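Local coordinates for protein putrescine aminotransferase (Halomonas elongata DSM 2581, PDB 6GWI) that probably transfers amino groups from putrescine and related amines to carbonyl acceptors, with pyridoxal-5'-phosphate as the cofactor, at residues D102-P105 against A106-R110; E257-G261 against F262-G266; M281-A284 against K285-S289; E335-A339 against E340-D344; I421-P424 against L425-R429. All blocks are in the same frame, centred on the assembly; numbering follows the deposited sequence.

The five contacts are local turns, met one after another along the chain; none nests in or crosses another. Contact 1 leads from helix 91-103 into strand 108-114. Contact 2 lies in the loop after strand 252-255, beside PLP. Contact 3 follows at the end of strand 280-283, where Lys285 carries the cofactor. Contact 4 ends helix 324-339 and starts helix 342-359. Contact 5 turns from strand 418-421 toward helix 429-450. Met281 of contact 3 packs on Pro105 and Ile108. The centres of contacts 2 and 3 are about 8 Å apart. Arg264 of contact 2 reaches contact 5, and Val342 of contact 4 packs on Leu425 there.

Contact 1 of 5, residues D102-P105 against A106-R110; sequences DLAP and AHINR
Ala104 and Pro105 meet Ile108 across a tight turn. The two branches of the isoleucine divide the work. CG2 is directed to Ala104, whose CB lies 4.0 Å from it. The longer branch goes to the proline ring: Ile108 CD1 stands 4.1 Å from Pro105 CD and 4.2 Å from Pro105 CB. It therefore touches two carbons of the ring, and the proline ring and the isoleucine chain cross obliquely. The chi1 of -59° explains the split: CG1 is anti to the carbonyl carbon, and CG2 is anti to the backbone N.

The backbone here makes a type II beta turn from Pro105 to Ile108. Ile108 N donates a weak bond to Pro105 O, 3.3 Å long, with an N-H...O angle of 147°. His107 takes the left-handed position of the turn, with phi 73°. The turn joins the end of helix 91-103 to strand 108-114, which forms a sheet with 295-300 and 280-283. Met281 of strand 280-283 packs on both Pro105 and Ile108. Asn109 O accepts a hydrogen bond from His14 ND1 of the second subunit.

With an alanine here, both branches would be lost, and Pro105 would probably lose its apolar neighbour within the turn while a gap opened beside Ala104 CB.

Ala104 CB also lies 3.6 Å from Ile108 O. That oxygen is buried and has no modelled hydrogen-bond partner. With the turn bond itself weak, the contact probably relies more on apolar packing and the rigid proline than on polar grip.

Contact 2 of 5, residues E257-G261 against F262-G266; sequences EVICG and FGRLG. With PLP (pyridoxal-5'-phosphate), chain D.
The loop after strand 252-255 forms one wall of the PLP pocket, then folds back so that Ile259, Cys260 and Gly261 meet Phe262, Arg264 and Leu265. Val258 lies over one face of the pyridine ring. Its CB is 3.5 Å from PLP N1, CG1 is over C4, and CG2 is near N1 and C6. Ile259 reaches the ring substituent: its CD1 comes 3.1 Å from PLP O3.

Behind the pocket, two waters bridge the turn. One donates a hydrogen bond to Ile259 O and accepts one from Arg264 NE, 2.8 Å away. The other donates to Cys260 O and accepts from Leu265 N, 2.9 Å away. The Arg264 chain is bent at chi2 and chi3 (54° and 51°), which folds the guanidinium back from its extended course; NH1 bonds to Pro423 O and Leu375 O. Cys260 SG packs on Leu265 CD1 at 3.7 Å. Gly261 N bonds to Glu257 O. A side chain at Gly261 would run into that same oxygen.

An alanine in place of Val258 would remove CG1 and CG2, and the pyridine ring would probably lose much of its apolar cover on this face and be freer to tilt.

Val258 and Ile259 thus offer the cofactor apolar groups, while the carbonyls of Ile259 and Cys260 bond to water. The bridges probably hold the wall in shape without a direct hydrogen bond between its halves.

Contact 3 of 5, residues M281-A284 against K285-S289; sequences MPIA and KGLSS. With PLP (pyridoxal-5'-phosphate), chain D.
Lys285 rests its CB 3.3 Å from Ala284 O and sends its far end to the cofactor. Lys285 NZ is bonded to PLP C4A at 1.2 Å, consistent with the internal aldimine (Schiff base). The lysine chain runs extended as far as CE and bends only at chi4, 89°, which turns NZ in to C4A. Val258 and Ile259 pack along this chain, and so does Thr319 of the second subunit, whose OG1 also bonds to PLP.

Such a lysine just after a strand is a hallmark of the fold type I PLP enzymes, to which the class III aminotransferases belong. Here strand 280-283 ends and a short 3-10 turn follows.

Leu287 N donates to Ala284 O over 2.9 Å. The bond is nearly straight, at 174°, but the donor sits above the carbonyl plane. It fixes the backbone on both sides of the lysine. Leu287 CB lies 3.5 Å from the same oxygen.

Ile283 CD1 meets Leu287 CD2 at 4.2 Å, the two side chains set at a slant to each other. Leu100 of helix 91-103 touches both side chains. Farther out, Ser289 OG bonds to Asn333 OD1 and Leu61 N.

Contact 4 of 5, residues E335-A339 against E340-D344; sequences ELLEA and EGVVD
Three backbone bonds tie Leu336, Leu337 and Glu338 to Glu340, Gly341 and Val342, and two of them make a Schellman motif that ends helix 324-339. Val342 N donates to Leu337 O at 2.9 Å, in the carbonyl plane. Gly341 N donates to Glu338 O at 3.1 Å, from above that carbonyl's plane. The third, Glu340 N to Leu336 O at 2.9 Å, is the last regular helical bond. Gly341 is the C-prime residue; its phi of 64° suits glycine. It is also the N-cap of helix 342-359, so Glu340 and Gly341 alone separate the two helices.

Charged ends reach outward. Glu340 OE2 forms a salt bridge with Arg65, and Glu338 OE1 with Lys99.

The packing follows. Glu340 lies alongside Leu336, pointing the same way, and its CG passes 3.4 Å from Leu336 O. Leu337 and Val342 pack at an angle to each other across the break. Val342 has chi1 of 174°, which puts CG1 anti to the backbone N and on the leucine. The same CG1 also touches Leu425. Between Leu337 and Val342 the closest side-chain approach is CD2 to CG1, at 3.6 Å.

Contact 5 of 5, residues I421-P424 against L425-R429; sequences ISPP and LVIRR
The chain from Pro424 to Ile427 makes a type I beta turn, closed by Ile427 N to Pro424 O at 3.1 Å, with an N-H...O angle of 152°. The donor stands above the carbonyl plane.

Ile427 folds back to the Pro423 ring and to the carbonyl of Pro424. Its chi1 of -172° places CG1 anti to the backbone N, and that branch extends to bring CD1 within 3.8 Å of Pro423 CB. The same torsion sets CG2 between the backbone N and the carbonyl carbon. There it lies 3.3 Å from Pro424 O, beside the oxygen that accepts the turn bond. Within the turn, Pro424 CB meets Val426 CG2 more loosely, at 4.3 Å.

Leu425 leads away from the turn, with CG anti to its carbonyl carbon, though its CD2 still lies 3.9 Å from Pro423 O. Its side chain packs on Val346 of helix 342-359 and on Asn60. Ile427 rests on Ile432, and Pro424 touches Ala54.

Beyond the turn, Arg428 N bonds to Glu431 OE1, and Arg428 is the N-cap of the next helix. This is a type I beta turn with proline at its first position; it carries the chain from strand 418-421 into the C-terminal helix 429-450.

Contact 1 of 5, residues D102-P105 against A106-R110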
loop_
_atom_site.group_PDB
_atom_site.type_symbol
_atom_site.label_atom_id
_atom_site.label_comp_id
_atom_site.label_asym_id
_atom_site.label_seq_id
_atom_site.Cartn_x
_atom_site.Cartn_y
_atom_site.Cartn_z
ATOM N N ASP B 102 9.623 21.561 -0.818
ATOM C CA ASP B 102 10.610 22.519 -1.305
ATOM C C ASP B 102 11.151 22.112 -2.672
ATOM O O ASP B 102 11.493 22.981 -3.482
ATOM C CB ASP B 102 11.750 22.658 -0.297
ATOM C CG ASP B 102 11.305 23.308 1.004
ATOM O OD1 ASP B 102 10.119 23.683 1.112
ATOM O OD2 ASP B 102 12.142 23.436 1.922
ATOM N N LEU B 103 11.212 20.808 -2.958
ATOM C CA LEU B 103 11.669 20.353 -4.263
ATOM C C LEU B 103 10.555 20.356 -5.299
ATOM O O LEU B 103 10.842 20.378 -6.501
ATOM C CB LEU B 103 12.253 18.940 -4.164
ATOM C CG LEU B 103 13.525 18.752 -3.337
ATOM C CD1 LEU B 103 13.760 17.273 -3.067
ATOM C CD2 LEU B 103 14.720 19.358 -4.050
ATOM N N ALA B 104 9.296 20.359 -4.864
ATOM C CA ALA B 104 8.186 20.279 -5.794
ATOM C C ALA B 104 8.056 21.583 -6.580
ATOM O O ALA B 104 8.553 22.629 -6.157
ATOM C CB ALA B 104 6.890 19.988 -5.038
ATOM N N PRO B 105 7.382 21.544 -7.729
ATOM C CA PRO B 105 7.130 22.778 -8.480
ATOM C C PRO B 105 6.329 23.780 -7.665
ATOM O O PRO B 105 5.794 23.482 -6.595
ATOM C CB PRO B 105 6.338 22.300 -9.702
ATOM C CG PRO B 105 6.708 20.879 -9.852
ATOM C CD PRO B 105 6.906 20.356 -8.459
ATOM N N ALA B 106 6.229 24.988 -8.211
ATOM C CA ALA B 106 5.483 26.049 -7.552
ATOM C C ALA B 106 4.021 25.651 -7.394
ATOM O O ALA B 106 3.452 24.933 -8.221
ATOM C CB ALA B 106 5.590 27.353 -8.343
ATOM N N HIS B 107 3.415 26.128 -6.312
ATOM C CA HIS B 107 2.006 25.942 -5.992
ATOM C C HIS B 107 1.696 24.519 -5.550
ATOM O O HIS B 107 0.519 24.168 -5.389
ATOM C CB HIS B 107 1.116 26.260 -7.201
ATOM C CG HIS B 107 1.428 27.570 -7.854
ATOM N ND1 HIS B 107 1.390 28.771 -7.183
ATOM C CD2 HIS B 107 1.795 27.859 -9.126
ATOM C CE1 HIS B 107 1.719 29.745 -8.013
ATOM N NE2 HIS B 107 1.970 29.219 -9.198
ATOM N N ILE B 108 2.713 23.694 -5.339
ATOM C CA ILE B 108 2.553 22.346 -4.802
ATOM C C ILE B 108 3.297 22.334 -3.474
ATOM O O ILE B 108 4.523 22.164 -3.439
ATOM C CB ILE B 108 3.075 21.284 -5.774
ATOM C CG1 ILE B 108 2.302 21.412 -7.094
ATOM C CG2 ILE B 108 2.908 19.892 -5.190
ATOM C CD1 ILE B 108 2.844 20.583 -8.231
ATOM N N ASN B 109 2.564 22.524 -2.373
ATOM C CA ASN B 109 3.184 22.790 -1.080
ATOM C C ASN B 109 2.779 21.819 0.025
ATOM O O ASN B 109 3.171 22.028 1.180
ATOM C CB ASN B 109 2.859 24.227 -0.650
ATOM C CG ASN B 109 3.404 25.260 -1.618
ATOM O OD1 ASN B 109 4.607 25.316 -1.866
ATOM N ND2 ASN B 109 2.518 26.084 -2.169
ATOM N N ARG B 110 2.017 20.770 -0.277
ATOM C CA ARG B 110 1.607 19.816 0.748
ATOM C C ARG B 110 1.745 18.395 0.221
ATOM O O ARG B 110 1.760 18.154 -0.988
ATOM C CB ARG B 110 0.168 20.071 1.221
ATOM C CG ARG B 110 0.031 21.341 2.045
ATOM C CD ARG B 110 -1.400 21.824 2.103
ATOM N NE ARG B 110 -1.499 23.146 2.717
ATOM C CZ ARG B 110 -1.669 24.284 2.045
ATOM N NH1 ARG B 110 -1.764 24.289 0.721
ATOM N NH2 ARG B 110 -1.747 25.429 2.708
#

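Contact 2 of 5, residues E257-G261 against F262-G266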
loop_
_atom_site.group_PDB
_atom_site.type_symbol
_atom_site.label_atom_id
_atom_site.label_comp_id
_atom_site.label_asym_id
_atom_site.label_seq_id
_atom_site.Cartn_x
_atom_site.Cartn_y
_atom_site.Cartn_z
ATOM N N GLU B 257 4.058 10.574 -11.094
ATOM C CA GLU B 257 5.507 10.719 -11.055
ATOM C C GLU B 257 6.195 9.549 -10.361
ATOM O O GLU B 257 7.337 9.687 -9.908
ATOM C CB GLU B 257 5.885 12.025 -10.354
ATOM C CG GLU B 257 5.440 13.272 -11.075
ATOM C CD GLU B 257 6.377 13.654 -12.200
ATOM O OE1 GLU B 257 7.391 12.949 -12.406
ATOM O OE2 GLU B 257 6.104 14.666 -12.875
ATOM N N VAL B 258 5.516 8.408 -10.244
ATOM C CA VAL B 258 6.060 7.292 -9.476
ATOM C C VAL B 258 7.380 6.815 -10.072
ATOM O O VAL B 258 8.308 6.454 -9.336
ATOM C CB VAL B 258 5.019 6.161 -9.387
ATOM C CG1 VAL B 258 5.636 4.885 -8.831
ATOM C CG2 VAL B 258 3.853 6.606 -8.509
ATOM N N ILE B 259 7.490 6.790 -11.400
ATOM C CA ILE B 259 8.754 6.436 -12.047
ATOM C C ILE B 259 9.590 7.668 -12.381
ATOM O O ILE B 259 10.807 7.666 -12.181
ATOM C CB ILE B 259 8.490 5.590 -13.313
ATOM C CG1 ILE B 259 8.273 4.126 -12.922
ATOM C CG2 ILE B 259 9.651 5.723 -14.303
ATOM C CD1 ILE B 259 7.922 3.210 -14.085
ATOM N N CYS B 260 8.972 8.719 -12.931
ATOM C CA CYS B 260 9.733 9.852 -13.442
ATOM C C CYS B 260 10.297 10.736 -12.338
ATOM O O CYS B 260 11.201 11.535 -12.603
ATOM C CB CYS B 260 8.854 10.704 -14.362
ATOM S SG CYS B 260 8.258 9.848 -15.840
ATOM N N GLY B 261 9.803 10.610 -11.113
ATOM C CA GLY B 261 10.273 11.473 -10.051
ATOM C C GLY B 261 11.703 11.166 -9.649
ATOM O O GLY B 261 12.184 10.038 -9.758
ATOM N N PHE B 262 12.396 12.211 -9.191
ATOM C CA PHE B 262 13.646 12.076 -8.439
ATOM C C PHE B 262 14.819 11.637 -9.317
ATOM O O PHE B 262 15.645 10.816 -8.916
ATOM C CB PHE B 262 13.428 11.137 -7.248
ATOM C CG PHE B 262 12.270 11.561 -6.381
ATOM C CD1 PHE B 262 12.375 12.686 -5.579
ATOM C CD2 PHE B 262 11.065 10.878 -6.413
ATOM C CE1 PHE B 262 11.312 13.107 -4.806
ATOM C CE2 PHE B 262 9.997 11.294 -5.638
ATOM C CZ PHE B 262 10.124 12.410 -4.832
ATOM N N GLY B 263 14.912 12.228 -10.512
ATOM C CA GLY B 263 16.122 12.222 -11.310
ATOM C C GLY B 263 16.057 11.411 -12.586
ATOM O O GLY B 263 16.906 11.602 -13.468
ATOM N N ARG B 264 15.067 10.525 -12.717
ATOM C CA ARG B 264 15.061 9.546 -13.801
ATOM C C ARG B 264 15.282 10.194 -15.162
ATOM O O ARG B 264 16.085 9.711 -15.969
ATOM C CB ARG B 264 13.736 8.778 -13.776
ATOM C CG ARG B 264 13.568 7.724 -14.859
ATOM C CD ARG B 264 14.715 6.728 -14.894
ATOM N NE ARG B 264 15.010 6.146 -13.586
ATOM C CZ ARG B 264 16.084 5.403 -13.328
ATOM N NH1 ARG B 264 16.964 5.149 -14.287
ATOM N NH2 ARG B 264 16.279 4.914 -12.110
ATOM N N LEU B 265 14.593 11.303 -15.428
ATOM C CA LEU B 265 14.646 11.963 -16.725
ATOM C C LEU B 265 15.538 13.199 -16.727
ATOM O O LEU B 265 15.530 13.952 -17.704
ATOM C CB LEU B 265 13.237 12.355 -17.176
ATOM C CG LEU B 265 12.190 11.244 -17.231
ATOM C CD1 LEU B 265 10.847 11.809 -17.673
ATOM C CD2 LEU B 265 12.635 10.125 -18.154
ATOM N N GLY B 266 16.295 13.428 -15.659
ATOM C CA GLY B 266 17.122 14.609 -15.552
ATOM C C GLY B 266 16.488 15.761 -14.813
ATOM O O GLY B 266 17.065 16.855 -14.790
HETATM N N1 PLP D . 2.380 4.549 -11.057
HETATM C C2 PLP D . 3.424 4.301 -11.923
HETATM C C2A PLP D . 3.691 5.248 -13.062
HETATM C C3 PLP D . 4.227 3.178 -11.736
HETATM O O3 PLP D . 5.259 2.951 -12.608
HETATM C C4 PLP D . 3.996 2.299 -10.672
HETATM C C4A PLP D . 5.177 1.544 -10.121
HETATM C C5 PLP D . 2.926 2.563 -9.811
HETATM C C6 PLP D . 2.130 3.687 -10.008
HETATM C C5A PLP D . 2.604 1.649 -8.649
HETATM O O4P PLP D . 3.497 1.818 -7.573
HETATM P P PLP D . 3.576 0.657 -6.459
HETATM O O1P PLP D . 2.213 0.472 -5.834
HETATM O O2P PLP D . 4.597 1.046 -5.416
HETATM O O3P PLP D . 4.001 -0.627 -7.122
HETATM O O HOH W 1 12.870 6.001 -11.726
HETATM O O HOH W 2 13.000 13.030 -13.763
#

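Contact 3 of 5, residues M281-A284 against K285-S289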
loop_
_atom_site.group_PDB
_atom_site.type_symbol
_atom_site.label_atom_id
_atom_site.label_comp_id
_atom_site.label_asym_id
_atom_site.label_seq_id
_atom_site.Cartn_x
_atom_site.Cartn_y
_atom_site.Cartn_z
ATOM N N MET B 281 0.326 14.945 -7.717
ATOM C CA MET B 281 1.446 14.151 -8.205
ATOM C C MET B 281 1.685 12.983 -7.254
ATOM O O MET B 281 2.234 13.171 -6.157
ATOM C CB MET B 281 2.720 14.987 -8.343
ATOM C CG MET B 281 2.685 16.055 -9.434
ATOM S SD MET B 281 4.292 16.844 -9.715
ATOM C CE MET B 281 4.690 17.392 -8.060
ATOM N N PRO B 282 1.269 11.774 -7.625
ATOM C CA PRO B 282 1.667 10.601 -6.839
ATOM C C PRO B 282 3.139 10.282 -7.048
ATOM O O PRO B 282 3.711 10.524 -8.114
ATOM C CB PRO B 282 0.760 9.481 -7.364
ATOM C CG PRO B 282 0.316 9.926 -8.711
ATOM C CD PRO B 282 0.324 11.433 -8.707
ATOM N N ILE B 283 3.761 9.758 -5.991
ATOM C CA ILE B 283 5.190 9.472 -5.991
ATOM C C ILE B 283 5.453 8.223 -5.163
ATOM O O ILE B 283 4.675 7.857 -4.280
ATOM C CB ILE B 283 6.011 10.663 -5.436
ATOM C CG1 ILE B 283 5.469 11.072 -4.064
ATOM C CG2 ILE B 283 5.992 11.822 -6.419
ATOM C CD1 ILE B 283 6.314 12.114 -3.364
ATOM N N ALA B 284 6.575 7.567 -5.464
ATOM C CA ALA B 284 7.086 6.429 -4.707
ATOM C C ALA B 284 8.428 6.024 -5.314
ATOM O O ALA B 284 9.181 6.882 -5.785
ATOM C CB ALA B 284 6.101 5.262 -4.716
ATOM N N LYS B 285 8.723 4.723 -5.331
ATOM C CA LYS B 285 9.917 4.191 -5.987
ATOM C C LYS B 285 11.172 4.985 -5.630
ATOM O O LYS B 285 11.743 4.784 -4.553
ATOM C CB LYS B 285 9.697 4.140 -7.505
ATOM C CG LYS B 285 8.753 3.000 -7.925
ATOM C CD LYS B 285 8.658 2.824 -9.436
ATOM C CE LYS B 285 7.848 1.575 -9.839
ATOM N NZ LYS B 285 6.374 1.807 -9.999
ATOM N N GLY B 286 11.620 5.875 -6.516
ATOM C CA GLY B 286 12.867 6.594 -6.284
ATOM C C GLY B 286 12.856 7.496 -5.065
ATOM O O GLY B 286 13.927 7.945 -4.636
ATOM N N LEU B 287 11.674 7.776 -4.509
ATOM C CA LEU B 287 11.559 8.608 -3.315
ATOM C C LEU B 287 12.510 8.165 -2.213
ATOM O O LEU B 287 13.034 8.997 -1.463
ATOM C CB LEU B 287 10.112 8.566 -2.821
ATOM C CG LEU B 287 9.774 9.252 -1.501
ATOM C CD1 LEU B 287 10.217 10.709 -1.511
ATOM C CD2 LEU B 287 8.277 9.131 -1.248
ATOM N N SER B 288 12.728 6.857 -2.089
ATOM C CA SER B 288 13.591 6.296 -1.057
ATOM C C SER B 288 14.710 5.442 -1.646
ATOM O O SER B 288 15.347 4.676 -0.918
ATOM C CB SER B 288 12.757 5.463 -0.082
ATOM O OG SER B 288 12.139 4.380 -0.756
ATOM N N SER B 289 14.970 5.571 -2.948
ATOM C CA SER B 289 15.821 4.631 -3.682
ATOM C C SER B 289 15.395 3.188 -3.416
ATOM O O SER B 289 16.195 2.255 -3.526
ATOM C CB SER B 289 17.303 4.818 -3.340
ATOM O OG SER B 289 17.843 5.956 -3.991
HETATM N N1 PLP D . 2.380 4.549 -11.057
HETATM C C2 PLP D . 3.424 4.301 -11.923
HETATM C C2A PLP D . 3.691 5.248 -13.062
HETATM C C3 PLP D . 4.227 3.178 -11.736
HETATM O O3 PLP D . 5.259 2.951 -12.608
HETATM C C4 PLP D . 3.996 2.299 -10.672
HETATM C C4A PLP D . 5.177 1.544 -10.121
HETATM C C5 PLP D . 2.926 2.563 -9.811
HETATM C C6 PLP D . 2.130 3.687 -10.008
HETATM C C5A PLP D . 2.604 1.649 -8.649
HETATM O O4P PLP D . 3.497 1.818 -7.573
HETATM P P PLP D . 3.576 0.657 -6.459
HETATM O O1P PLP D . 2.213 0.472 -5.834
HETATM O O2P PLP D . 4.597 1.046 -5.416
HETATM O O3P PLP D . 4.001 -0.627 -7.122
#

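Contact 4 of 5, residues E335-A339 against E340-D344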
loop_
_atom_site.group_PDB
_atom_site.type_symbol
_atom_site.label_atom_id
_atom_site.label_comp_id
_atom_site.label_asym_id
_atom_site.label_seq_id
_atom_site.Cartn_x
_atom_site.Cartn_y
_atom_site.Cartn_z
ATOM N N GLU B 335 18.277 14.203 0.435
ATOM C CA GLU B 335 19.406 15.066 0.777
ATOM C C GLU B 335 20.662 14.663 0.012
ATOM O O GLU B 335 21.444 15.522 -0.414
ATOM C CB GLU B 335 19.667 15.019 2.283
ATOM C CG GLU B 335 18.617 15.727 3.126
ATOM C CD GLU B 335 18.704 15.364 4.600
ATOM O OE1 GLU B 335 19.425 14.405 4.946
ATOM O OE2 GLU B 335 18.039 16.035 5.417
ATOM N N LEU B 336 20.883 13.356 -0.151
ATOM C CA LEU B 336 22.047 12.879 -0.889
ATOM C C LEU B 336 21.904 13.167 -2.379
ATOM O O LEU B 336 22.840 13.661 -3.019
ATOM C CB LEU B 336 22.234 11.382 -0.652
ATOM C CG LEU B 336 22.698 10.986 0.748
ATOM C CD1 LEU B 336 22.580 9.485 0.934
ATOM C CD2 LEU B 336 24.127 11.449 0.984
ATOM N N LEU B 337 20.732 12.869 -2.949
ATOM C CA LEU B 337 20.503 13.165 -4.358
ATOM C C LEU B 337 20.806 14.625 -4.655
ATOM O O LEU B 337 21.399 14.949 -5.692
ATOM C CB LEU B 337 19.058 12.850 -4.744
ATOM C CG LEU B 337 18.686 11.385 -4.965
ATOM C CD1 LEU B 337 17.173 11.229 -5.028
ATOM C CD2 LEU B 337 19.336 10.861 -6.229
ATOM N N GLU B 338 20.406 15.520 -3.750
ATOM C CA GLU B 338 20.617 16.949 -3.940
ATOM C C GLU B 338 22.058 17.348 -3.640
ATOM O O GLU B 338 22.693 18.046 -4.438
ATOM C CB GLU B 338 19.651 17.734 -3.049
ATOM C CG GLU B 338 19.659 19.235 -3.284
ATOM C CD GLU B 338 18.601 19.958 -2.471
ATOM O OE1 GLU B 338 18.280 19.492 -1.358
ATOM O OE2 GLU B 338 18.090 20.993 -2.946
ATOM N N ALA B 339 22.586 16.923 -2.488
ATOM C CA ALA B 339 23.915 17.365 -2.081
ATOM C C ALA B 339 24.991 16.872 -3.037
ATOM O O ALA B 339 26.000 17.554 -3.240
ATOM C CB ALA B 339 24.223 16.888 -0.661
ATOM N N GLU B 340 24.802 15.694 -3.621
ATOM C CA GLU B 340 25.769 15.128 -4.551
ATOM C C GLU B 340 25.450 15.462 -6.005
ATOM O O GLU B 340 26.116 14.942 -6.904
ATOM C CB GLU B 340 25.844 13.612 -4.358
ATOM C CG GLU B 340 26.195 13.204 -2.934
ATOM C CD GLU B 340 26.398 11.712 -2.785
ATOM O OE1 GLU B 340 25.978 10.961 -3.689
ATOM O OE2 GLU B 340 26.975 11.290 -1.760
ATOM N N GLY B 341 24.449 16.305 -6.250
ATOM C CA GLY B 341 24.157 16.768 -7.599
ATOM C C GLY B 341 23.729 15.682 -8.558
ATOM O O GLY B 341 23.968 15.799 -9.765
ATOM N N VAL B 342 23.067 14.636 -8.056
ATOM C CA VAL B 342 22.769 13.468 -8.878
ATOM C C VAL B 342 21.811 13.829 -10.011
ATOM O O VAL B 342 21.971 13.357 -11.144
ATOM C CB VAL B 342 22.217 12.330 -7.997
ATOM C CG1 VAL B 342 21.753 11.150 -8.843
ATOM C CG2 VAL B 342 23.276 11.876 -6.986
ATOM N N VAL B 343 20.795 14.647 -9.731
ATOM C CA VAL B 343 19.842 15.032 -10.773
ATOM C C VAL B 343 20.543 15.835 -11.867
ATOM O O VAL B 343 20.382 15.563 -13.060
ATOM C CB VAL B 343 18.660 15.814 -10.171
ATOM C CG1 VAL B 343 17.673 16.221 -11.271
ATOM C CG2 VAL B 343 17.963 14.991 -9.093
ATOM N N ASP B 344 21.347 16.831 -11.461
ATOM C CA ASP B 344 22.088 17.658 -12.411
ATOM C C ASP B 344 22.928 16.810 -13.339
ATOM O O ASP B 344 23.199 17.189 -14.482
ATOM C CB ASP B 344 23.044 18.600 -11.678
ATOM C CG ASP B 344 22.357 19.523 -10.712
ATOM O OD1 ASP B 344 21.392 20.196 -11.123
ATOM O OD2 ASP B 344 22.785 19.582 -9.540
#

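Contact 5 of 5, residues I421-P424 against L425-R429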
loop_
_atom_site.group_PDB
_atom_site.type_symbol
_atom_site.label_atom_id
_atom_site.label_comp_id
_atom_site.label_asym_id
_atom_site.label_seq_id
_atom_site.Cartn_x
_atom_site.Cartn_y
_atom_site.Cartn_z
ATOM N N ILE B 421 15.502 -0.088 -20.277
ATOM C CA ILE B 421 16.480 0.004 -19.202
ATOM C C ILE B 421 16.149 1.218 -18.345
ATOM O O ILE B 421 15.562 2.196 -18.817
ATOM C CB ILE B 421 17.934 0.100 -19.721
ATOM C CG1 ILE B 421 18.102 1.294 -20.663
ATOM C CG2 ILE B 421 18.332 -1.192 -20.418
ATOM C CD1 ILE B 421 19.542 1.702 -20.868
ATOM N N SER B 422 16.538 1.146 -17.074
ATOM C CA SER B 422 16.336 2.211 -16.099
ATOM C C SER B 422 17.378 2.039 -14.998
ATOM O O SER B 422 17.028 1.692 -13.862
ATOM C CB SER B 422 14.916 2.167 -15.530
ATOM O OG SER B 422 14.739 3.128 -14.503
ATOM N N PRO B 423 18.657 2.250 -15.293
ATOM C CA PRO B 423 19.714 1.893 -14.334
ATOM C C PRO B 423 19.768 2.872 -13.177
ATOM O O PRO B 423 19.149 3.947 -13.230
ATOM C CB PRO B 423 20.998 1.956 -15.179
ATOM C CG PRO B 423 20.670 2.873 -16.310
ATOM C CD PRO B 423 19.201 2.702 -16.587
ATOM N N PRO B 424 20.486 2.532 -12.106
ATOM C CA PRO B 424 20.669 3.494 -11.014
ATOM C C PRO B 424 21.255 4.796 -11.533
ATOM O O PRO B 424 22.046 4.815 -12.477
ATOM C CB PRO B 424 21.632 2.774 -10.062
ATOM C CG PRO B 424 21.362 1.319 -10.313
ATOM C CD PRO B 424 21.075 1.217 -11.787
ATOM N N LEU B 425 20.837 5.899 -10.916
ATOM C CA LEU B 425 21.288 7.209 -11.369
ATOM C C LEU B 425 22.750 7.467 -11.040
ATOM O O LEU B 425 23.314 8.447 -11.539
ATOM C CB LEU B 425 20.410 8.296 -10.755
ATOM C CG LEU B 425 18.904 8.115 -10.968
ATOM C CD1 LEU B 425 18.167 9.370 -10.533
ATOM C CD2 LEU B 425 18.556 7.765 -12.416
ATOM N N VAL B 426 23.374 6.615 -10.227
ATOM C CA VAL B 426 24.789 6.738 -9.903
ATOM C C VAL B 426 25.644 5.800 -10.749
ATOM O O VAL B 426 26.815 5.572 -10.427
ATOM C CB VAL B 426 25.037 6.496 -8.405
ATOM C CG1 VAL B 426 24.255 7.503 -7.573
ATOM C CG2 VAL B 426 24.673 5.066 -8.017
ATOM N N ILE B 427 25.081 5.241 -11.824
ATOM C CA ILE B 427 25.847 4.347 -12.679
ATOM C C ILE B 427 27.041 5.099 -13.242
ATOM O O ILE B 427 26.947 6.280 -13.604
ATOM C CB ILE B 427 24.953 3.779 -13.795
ATOM C CG1 ILE B 427 25.696 2.685 -14.569
ATOM C CG2 ILE B 427 24.507 4.888 -14.746
ATOM C CD1 ILE B 427 24.823 1.920 -15.561
ATOM N N ARG B 428 28.175 4.416 -13.326
ATOM C CA ARG B 428 29.379 5.032 -13.855
ATOM C C ARG B 428 29.413 4.886 -15.372
ATOM O O ARG B 428 28.730 4.044 -15.959
ATOM C CB ARG B 428 30.631 4.393 -13.254
ATOM C CG ARG B 428 30.967 4.834 -11.839
ATOM C CD ARG B 428 32.257 4.176 -11.370
ATOM N NE ARG B 428 33.092 5.080 -10.583
ATOM C CZ ARG B 428 33.819 6.068 -11.098
ATOM N NH1 ARG B 428 33.811 6.295 -12.405
ATOM N NH2 ARG B 428 34.552 6.836 -10.303
ATOM N N ARG B 429 30.216 5.740 -16.008
ATOM C CA ARG B 429 30.320 5.713 -17.461
ATOM C C ARG B 429 30.866 4.378 -17.948
ATOM O O ARG B 429 30.397 3.839 -18.958
ATOM C CB ARG B 429 31.193 6.868 -17.940
ATOM C CG ARG B 429 30.455 8.188 -17.976
ATOM C CD ARG B 429 31.367 9.296 -18.439
ATOM N NE ARG B 429 30.626 10.509 -18.756
ATOM C CZ ARG B 429 31.102 11.492 -19.510
ATOM N NH1 ARG B 429 32.325 11.406 -20.016
ATOM N NH2 ARG B 429 30.356 12.560 -19.754
#